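Local coordinates for probable protein phosphatase 2C 50 (Oryza sativa subsp. japonica, PDB 5ZCG) that probably removes phosphate from phosphoserine and phosphothreonine residues of proteins as a magnesium-dependent phosphatase of the PP2C family, at residues 57-62 against 314-319; 164-169 against 244-249. The protein carries 5 engineered substitutions. All coordinates share one frame; numbering follows the deposited sequence.

Contact 1 packs two sheets against each other, whereas contact 2 pairs neighbouring strands within one of them; their centres lie about 7 Å apart. Strands 313-319 and 241-247 are adjacent in that sheet, and a probable hydrogen bond from Ile-316 N to Leu-246 O (2.8 Å) ties the contacts together. Both run to the same end of the fold, where the magnesium ion of chain E is bound by Asp-61 from contact 1 and Asp-249 from contact 2, with Asp-311 as a third carboxylate. Asp-61 OD2 and Asp-249 OD1 come within 2.8 Å of each other there, a closeness of like charges that the shared ion would offset. Contact 2 is nested within the loop contact 1 closes.

Contact 1 of 2, residues 57-62 against 314-319; sequences FGVFDG and TVIVVD. With MG (magnesium ion), chain F; MG (magnesium ion), chain E.
Phe-57 and Val-318 meet tip to tip across the interface of the PP2C beta sandwich, where strand 57-62 of one sheet faces strand 314-319 of the other. The short strand axes run nearly antiparallel (168°) and 7.9 Å apart, so side chains fill the gap. Val-318 CG2 sits over the centre of the Phe-57 ring, 3.6 Å from its centroid and 2° off the normal, a CH-pi contact almost straight down on the face. With CG anti to the carbonyl carbon (chi1 -56°), the Phe-57 ring extends toward strand 314-319. Ile-316 CG2 approaches the same ring obliquely at Phe-57 CD1, while Ile-316 CD1, at the end of the other branch, lies 3.5 Å from Gly-58 O and 3.9 Å from Val-59 CG2. Val-59 also slides past Thr-314 in the opposite direction, their CG2 methyls 4.0 Å apart; the hydroxyl of Thr-314 bonds to Asp-18. Trp-4 adds an edge-to-face ring contact to Phe-57. Further along strand 53-63 lies the dinuclear metal site: the Asp-61 carboxylate bridges the two magnesium ions, its OD2 2.3 Å from that of chain E and its OD1 2.2 Å from that of chain F, which Gly-62 O also binds.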
ATOM      1  N   PHE A  57     -18.596  -2.425   0.269  1.00 30.07           N
ATOM      2  CA  PHE A  57     -17.991  -1.101   0.207  1.00 28.11           C
ATOM      3  C   PHE A  57     -16.509  -1.233   0.504  1.00 26.80           C
ATOM      4  O   PHE A  57     -16.105  -2.037   1.345  1.00 26.83           O
ATOM      5  CB  PHE A  57     -18.654  -0.129   1.193  1.00 28.34           C
ATOM      6  CG  PHE A  57     -20.134  -0.004   0.997  1.00 30.60           C
ATOM      7  CD1 PHE A  57     -20.649   0.896   0.080  1.00 32.17           C
ATOM      8  CD2 PHE A  57     -21.011  -0.800   1.717  1.00 30.13           C
ATOM      9  CE1 PHE A  57     -22.014   1.009  -0.110  1.00 33.12           C
ATOM     10  CE2 PHE A  57     -22.375  -0.690   1.534  1.00 33.28           C
ATOM     11  CZ  PHE A  57     -22.879   0.212   0.620  1.00 33.45           C
ATOM     12  N   GLY A  58     -15.695  -0.467  -0.204  1.00 25.01           N
ATOM     13  CA  GLY A  58     -14.266  -0.587  -0.013  1.00 27.81           C
ATOM     14  C   GLY A  58     -13.512   0.692  -0.297  1.00 28.71           C
ATOM     15  O   GLY A  58     -13.860   1.436  -1.217  1.00 27.21           O
ATOM     16  N   VAL A  59     -12.468   0.944   0.484  1.00 28.91           N
ATOM     17  CA  VAL A  59     -11.549   2.047   0.238  1.00 27.95           C
ATOM     18  C   VAL A  59     -10.150   1.466   0.117  1.00 27.19           C
ATOM     19  O   VAL A  59      -9.712   0.689   0.980  1.00 27.71           O
ATOM     20  CB  VAL A  59     -11.625   3.117   1.343  1.00 30.75           C
ATOM     21  CG1 VAL A  59     -10.478   4.128   1.206  1.00 27.21           C
ATOM     22  CG2 VAL A  59     -12.979   3.823   1.290  1.00 32.31           C
ATOM     23  N   PHE A  60      -9.454   1.842  -0.960  1.00 26.40           N
ATOM     24  CA  PHE A  60      -8.150   1.292  -1.312  1.00 27.58           C
ATOM     25  C   PHE A  60      -7.189   2.457  -1.503  1.00 27.07           C
ATOM     26  O   PHE A  60      -7.288   3.197  -2.485  1.00 25.96           O
ATOM     27  CB  PHE A  60      -8.248   0.440  -2.576  1.00 22.62           C
ATOM     28  CG  PHE A  60      -9.488  -0.410  -2.627  1.00 24.89           C
ATOM     29  CD1 PHE A  60      -9.548  -1.611  -1.942  1.00 25.10           C
ATOM     30  CD2 PHE A  60     -10.606   0.012  -3.329  1.00 24.42           C
ATOM     31  CE1 PHE A  60     -10.690  -2.387  -1.969  1.00 25.35           C
ATOM     32  CE2 PHE A  60     -11.751  -0.756  -3.361  1.00 29.93           C
ATOM     33  CZ  PHE A  60     -11.793  -1.960  -2.681  1.00 28.85           C
ATOM     34  N   ASP A  61      -6.259   2.611  -0.576  1.00 26.92           N
ATOM     35  CA  ASP A  61      -5.315   3.724  -0.577  1.00 26.94           C
ATOM     36  C   ASP A  61      -4.033   3.227  -1.238  1.00 23.58           C
ATOM     37  O   ASP A  61      -3.251   2.496  -0.630  1.00 24.42           O
ATOM     38  CB  ASP A  61      -5.105   4.213   0.854  1.00 25.19           C
ATOM     39  CG  ASP A  61      -4.138   5.374   0.962  1.00 27.26           C
ATOM     40  OD1 ASP A  61      -3.470   5.736  -0.032  1.00 26.54           O
ATOM     41  OD2 ASP A  61      -4.054   5.930   2.075  1.00 28.99           O
ATOM     42  N   GLY A  62      -3.824   3.625  -2.493  1.00 21.37           N
ATOM     43  CA  GLY A  62      -2.635   3.208  -3.208  1.00 23.88           C
ATOM     44  C   GLY A  62      -1.425   4.069  -2.883  1.00 24.43           C
ATOM     45  O   GLY A  62      -1.541   5.244  -2.541  1.00 30.23           O
ATOM     46  N   THR A 314     -10.463   9.973   0.671  1.00 30.36           N
ATOM     47  CA  THR A 314     -11.594   9.207   0.168  1.00 30.21           C
ATOM     48  C   THR A 314     -12.445   8.791   1.353  1.00 31.17           C
ATOM     49  O   THR A 314     -11.927   8.252   2.333  1.00 30.02           O
ATOM     50  CB  THR A 314     -11.138   7.987  -0.634  1.00 31.96           C
ATOM     51  OG1 THR A 314     -10.540   8.441  -1.852  1.00 34.54           O
ATOM     52  CG2 THR A 314     -12.322   7.087  -0.974  1.00 35.21           C
ATOM     53  N   VAL A 315     -13.741   9.078   1.272  1.00 34.65           N
ATOM     54  CA  VAL A 315     -14.677   8.838   2.360  1.00 34.15           C
ATOM     55  C   VAL A 315     -15.931   8.204   1.780  1.00 34.18           C
ATOM     56  O   VAL A 315     -16.545   8.753   0.857  1.00 34.05           O
ATOM     57  CB  VAL A 315     -15.038  10.142   3.108  1.00 34.21           C
ATOM     58  CG1 VAL A 315     -15.952   9.848   4.288  1.00 30.15           C
ATOM     59  CG2 VAL A 315     -13.770  10.894   3.567  1.00 30.95           C
ATOM     60  N   ILE A 316     -16.317   7.056   2.323  1.00 34.18           N
ATOM     61  CA  ILE A 316     -17.616   6.453   2.071  1.00 31.31           C
ATOM     62  C   ILE A 316     -18.394   6.492   3.373  1.00 31.40           C
ATOM     63  O   ILE A 316     -17.887   6.070   4.421  1.00 32.07           O
ATOM     64  CB  ILE A 316     -17.502   5.006   1.559  1.00 25.84           C
ATOM     65  CG1 ILE A 316     -16.727   4.935   0.243  1.00 28.22           C
ATOM     66  CG2 ILE A 316     -18.894   4.417   1.378  1.00 26.22           C
ATOM     67  CD1 ILE A 316     -16.546   3.506  -0.269  1.00 29.00           C
ATOM     68  N   VAL A 317     -19.620   6.998   3.309  1.00 31.34           N
ATOM     69  CA  VAL A 317     -20.535   6.987   4.440  1.00 32.02           C
ATOM     70  C   VAL A 317     -21.721   6.117   4.053  1.00 34.34           C
ATOM     71  O   VAL A 317     -22.364   6.359   3.023  1.00 38.83           O
ATOM     72  CB  VAL A 317     -20.982   8.403   4.828  1.00 32.86           C
ATOM     73  CG1 VAL A 317     -21.925   8.357   6.031  1.00 31.49           C
ATOM     74  CG2 VAL A 317     -19.760   9.268   5.118  1.00 28.80           C
ATOM     75  N   VAL A 318     -22.002   5.102   4.864  1.00 32.99           N
ATOM     76  CA  VAL A 318     -23.127   4.199   4.634  1.00 30.69           C
ATOM     77  C   VAL A 318     -24.145   4.426   5.742  1.00 31.76           C
ATOM     78  O   VAL A 318     -23.865   4.158   6.916  1.00 35.35           O
ATOM     79  CB  VAL A 318     -22.679   2.729   4.587  1.00 28.12           C
ATOM     80  CG1 VAL A 318     -23.886   1.811   4.412  1.00 29.15           C
ATOM     81  CG2 VAL A 318     -21.680   2.510   3.458  1.00 27.34           C
ATOM     82  N   ASP A 319     -25.320   4.922   5.372  1.00 31.65           N
ATOM     83  CA  ASP A 319     -26.406   5.083   6.325  1.00 37.57           C
ATOM     84  C   ASP A 319     -26.978   3.709   6.660  1.00 41.42           C
ATOM     85  O   ASP A 319     -27.435   2.985   5.770  1.00 43.51           O
ATOM     86  CB  ASP A 319     -27.473   6.006   5.741  1.00 34.39           C
ATOM     87  CG  ASP A 319     -28.571   6.343   6.731  1.00 37.47           C
ATOM     88  OD1 ASP A 319     -28.503   5.894   7.896  1.00 38.15           O
ATOM     89  OD2 ASP A 319     -29.512   7.061   6.338  1.00 40.36           O
TER
HETATM   90 MG    MG F 402      -1.867   6.833  -1.154  1.00 44.02          MG
HETATM   91 MG    MG E 401      -3.252   8.069   2.089  1.00 24.70          MG
HETATM   92  O   HOH W   1      -1.521   7.578   2.709  1.00 29.30           O
HETATM   93  O   HOH W   2      -2.177   8.263   0.348  1.00 29.73           O
HETATM   94  O   HOH W   3      -5.141   8.653   1.339  1.00 27.11           O
HETATM   95  O   HOH W   4      -0.321   6.615   0.458  1.00 37.93           O
HETATM   96  O   HOH W   5      -0.618   8.214  -2.491  1.00 38.19           O

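Contact 2 of 2, residues 164-169 against 244-249. With MG (magnesium ion), chain E.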
ATOM      1  N   SER A 164      -5.751   2.278   6.215  1.00 29.52           N
ATOM      2  CA  SER A 164      -7.084   2.833   6.109  1.00 28.32           C
ATOM      3  C   SER A 164      -7.928   2.286   7.261  1.00 34.35           C
ATOM      4  O   SER A 164      -7.533   1.347   7.966  1.00 32.74           O
ATOM      5  CB  SER A 164      -7.706   2.499   4.755  1.00 30.17           C
ATOM      6  OG  SER A 164      -6.961   3.059   3.685  1.00 28.11           O
ATOM      7  N   ARG A 165      -9.096   2.886   7.470  1.00 31.55           N
ATOM      8  CA  ARG A 165      -9.868   2.552   8.657  1.00 31.82           C
ATOM      9  C   ARG A 165     -11.360   2.653   8.373  1.00 35.39           C
ATOM     10  O   ARG A 165     -11.807   3.474   7.565  1.00 34.73           O
ATOM     11  CB  ARG A 165      -9.474   3.461   9.824  1.00 32.39           C
ATOM     12  CG  ARG A 165     -10.051   3.073  11.171  1.00 31.54           C
ATOM     13  CD  ARG A 165      -9.784   4.173  12.180  1.00 31.92           C
ATOM     14  NE  ARG A 165      -8.355   4.471  12.279  1.00 31.61           N
ATOM     15  CZ  ARG A 165      -7.859   5.612  12.747  1.00 31.83           C
ATOM     16  NH1 ARG A 165      -8.674   6.572  13.161  1.00 29.52           N
ATOM     17  NH2 ARG A 165      -6.545   5.792  12.801  1.00 29.71           N
ATOM     18  N   ILE A 166     -12.128   1.793   9.038  1.00 35.61           N
ATOM     19  CA  ILE A 166     -13.581   1.873   9.043  1.00 33.34           C
ATOM     20  C   ILE A 166     -14.047   2.030  10.483  1.00 32.42           C
ATOM     21  O   ILE A 166     -13.539   1.365  11.391  1.00 34.37           O
ATOM     22  CB  ILE A 166     -14.241   0.644   8.385  1.00 34.30           C
ATOM     23  CG1 ILE A 166     -15.758   0.705   8.575  1.00 35.00           C
ATOM     24  CG2 ILE A 166     -13.675  -0.631   8.963  1.00 32.93           C
ATOM     25  CD1 ILE A 166     -16.516  -0.327   7.794  1.00 37.01           C
ATOM     26  N   VAL A 167     -14.994   2.937  10.692  1.00 29.87           N
ATOM     27  CA  VAL A 167     -15.540   3.218  12.011  1.00 34.76           C
ATOM     28  C   VAL A 167     -17.055   3.102  11.931  1.00 38.58           C
ATOM     29  O   VAL A 167     -17.667   3.491  10.930  1.00 39.38           O
ATOM     30  CB  VAL A 167     -15.113   4.613  12.521  1.00 35.75           C
ATOM     31  CG1 VAL A 167     -15.669   4.873  13.914  1.00 36.36           C
ATOM     32  CG2 VAL A 167     -13.598   4.729  12.533  1.00 35.09           C
ATOM     33  N   LEU A 168     -17.652   2.528  12.966  1.00 36.91           N
ATOM     34  CA  LEU A 168     -19.096   2.455  13.093  1.00 38.03           C
ATOM     35  C   LEU A 168     -19.555   3.505  14.095  1.00 38.85           C
ATOM     36  O   LEU A 168     -18.923   3.706  15.134  1.00 39.73           O
ATOM     37  CB  LEU A 168     -19.529   1.058  13.542  1.00 38.34           C
ATOM     38  CG  LEU A 168     -20.903   0.901  14.191  1.00 40.58           C
ATOM     39  CD1 LEU A 168     -21.982   0.885  13.128  1.00 44.01           C
ATOM     40  CD2 LEU A 168     -20.952  -0.365  15.040  1.00 38.54           C
ATOM     41  N   CYS A 169     -20.630   4.202  13.765  1.00 38.54           N
ATOM     42  CA  CYS A 169     -21.261   5.124  14.698  1.00 37.68           C
ATOM     43  C   CYS A 169     -22.435   4.382  15.317  1.00 38.38           C
ATOM     44  O   CYS A 169     -23.405   4.064  14.626  1.00 42.47           O
ATOM     45  CB  CYS A 169     -21.704   6.410  14.002  1.00 40.68           C
ATOM     46  SG  CYS A 169     -22.344   7.665  15.135  1.00 46.10           S
ATOM     47  N   LEU A 244     -21.798   3.860   8.872  1.00 35.44           N
ATOM     48  CA  LEU A 244     -20.437   3.364   8.738  1.00 35.89           C
ATOM     49  C   LEU A 244     -19.608   4.406   8.005  1.00 35.97           C
ATOM     50  O   LEU A 244     -20.091   5.029   7.055  1.00 39.22           O
ATOM     51  CB  LEU A 244     -20.390   2.050   7.949  1.00 34.31           C
ATOM     52  CG  LEU A 244     -20.733   0.734   8.640  1.00 35.66           C
ATOM     53  CD1 LEU A 244     -20.562  -0.409   7.657  1.00 33.28           C
ATOM     54  CD2 LEU A 244     -19.872   0.526   9.867  1.00 34.88           C
ATOM     55  N   ILE A 245     -18.358   4.574   8.428  1.00 36.37           N
ATOM     56  CA  ILE A 245     -17.424   5.496   7.788  1.00 36.57           C
ATOM     57  C   ILE A 245     -16.194   4.700   7.373  1.00 35.84           C
ATOM     58  O   ILE A 245     -15.426   4.241   8.228  1.00 36.36           O
ATOM     59  CB  ILE A 245     -17.033   6.660   8.708  1.00 35.67           C
ATOM     60  CG1 ILE A 245     -18.258   7.509   9.057  1.00 36.74           C
ATOM     61  CG2 ILE A 245     -15.945   7.511   8.055  1.00 31.70           C
ATOM     62  CD1 ILE A 245     -18.173   8.155  10.423  1.00 38.61           C
ATOM     63  N   LEU A 246     -16.002   4.540   6.067  1.00 30.36           N
ATOM     64  CA  LEU A 246     -14.771   3.991   5.518  1.00 28.48           C
ATOM     65  C   LEU A 246     -13.964   5.141   4.934  1.00 30.92           C
ATOM     66  O   LEU A 246     -14.518   5.989   4.234  1.00 31.88           O
ATOM     67  CB  LEU A 246     -15.058   2.948   4.436  1.00 29.67           C
ATOM     68  CG  LEU A 246     -15.956   1.756   4.771  1.00 30.82           C
ATOM     69  CD1 LEU A 246     -17.425   2.078   4.492  1.00 25.31           C
ATOM     70  CD2 LEU A 246     -15.509   0.532   3.974  1.00 32.84           C
ATOM     71  N   ALA A 247     -12.670   5.189   5.235  1.00 27.22           N
ATOM     72  CA  ALA A 247     -11.883   6.284   4.695  1.00 28.39           C
ATOM     73  C   ALA A 247     -10.409   5.927   4.706  1.00 26.35           C
ATOM     74  O   ALA A 247      -9.937   5.184   5.571  1.00 23.77           O
ATOM     75  CB  ALA A 247     -12.117   7.591   5.472  1.00 27.37           C
ATOM     76  N   SER A 248      -9.687   6.486   3.737  1.00 32.42           N
ATOM     77  CA  SER A 248      -8.237   6.403   3.734  1.00 33.67           C
ATOM     78  C   SER A 248      -7.669   7.310   4.819  1.00 34.26           C
ATOM     79  O   SER A 248      -8.373   8.129   5.414  1.00 31.69           O
ATOM     80  CB  SER A 248      -7.682   6.799   2.365  1.00 29.95           C
ATOM     81  OG  SER A 248      -8.099   8.104   2.005  1.00 32.74           O
ATOM     82  N   ASP A 249      -6.367   7.165   5.074  1.00 36.68           N
ATOM     83  CA  ASP A 249      -5.738   7.965   6.118  1.00 31.40           C
ATOM     84  C   ASP A 249      -5.769   9.458   5.807  1.00 33.56           C
ATOM     85  O   ASP A 249      -5.478  10.262   6.697  1.00 31.19           O
ATOM     86  CB  ASP A 249      -4.299   7.497   6.360  1.00 27.08           C
ATOM     87  CG  ASP A 249      -3.431   7.571   5.112  1.00 28.93           C
ATOM     88  OD1 ASP A 249      -3.942   7.924   4.029  1.00 28.49           O
ATOM     89  OD2 ASP A 249      -2.223   7.262   5.215  1.00 32.91           O
TER
HETATM   90 MG    MG E 401      -3.252   8.069   2.089  1.00 24.70          MG
HETATM   91  O   HOH W   6      -4.945   4.964   4.130  1.00 26.42           O
HETATM   92  O   HOH W   1      -1.521   7.578   2.709  1.00 29.30           O
HETATM   93  O   HOH W   2      -2.177   8.263   0.348  1.00 29.73           O
HETATM   94  O   HOH W   3      -5.141   8.653   1.339  1.00 27.11           O
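The side chains of Ile-166 and Leu-246 run alongside each other in the same direction on the buried face of an antiparallel strand pair, with Ile-166 CD1 3.7 Å from Leu-246 CG. Ile-166 CG1 is anti to the backbone N (chi1 173°), and its terminal methyl also touches Leu-244 CD2. That CD2 reaches across to Leu-168 CB at 3.7 Å, completing a close apolar row; Ile-166 and Leu-246 rest on strand 143-151 of the facing sheet, while Leu-168 and Leu-244 meet Leu-320. Two hydrogen-bonded pairs hold the strands beneath it: Arg-165 with Ala-247, and Val-167 with Ile-245 (Val-167 N to Ile-245 O and Ile-245 N to Val-167 O, each 2.8 Å). Val-167 and Ile-245 point to the other face, under helix 257-274.

At the Ser-164 end the strands give way to loop and water. Ser-164 OG meets Ser-248 CA at 3.6 Å, but its polar partners are Thr-145 and water 6, which takes the Asp-249 N-H (N to water 2.8 Å). Arg-165, partly exposed, sends its guanidinium away from the strand pair to a salt bridge with Asp-180 and a cation-pi contact with Trp-252. Asp-249 OD1 binds the magnesium ion of chain E at 2.1 Å, while OD2 accepts from metal-bound water 1 at 2.6 Å. Placing a metal-binding aspartate just past a central strand is characteristic of the PP2C dinuclear metal centre.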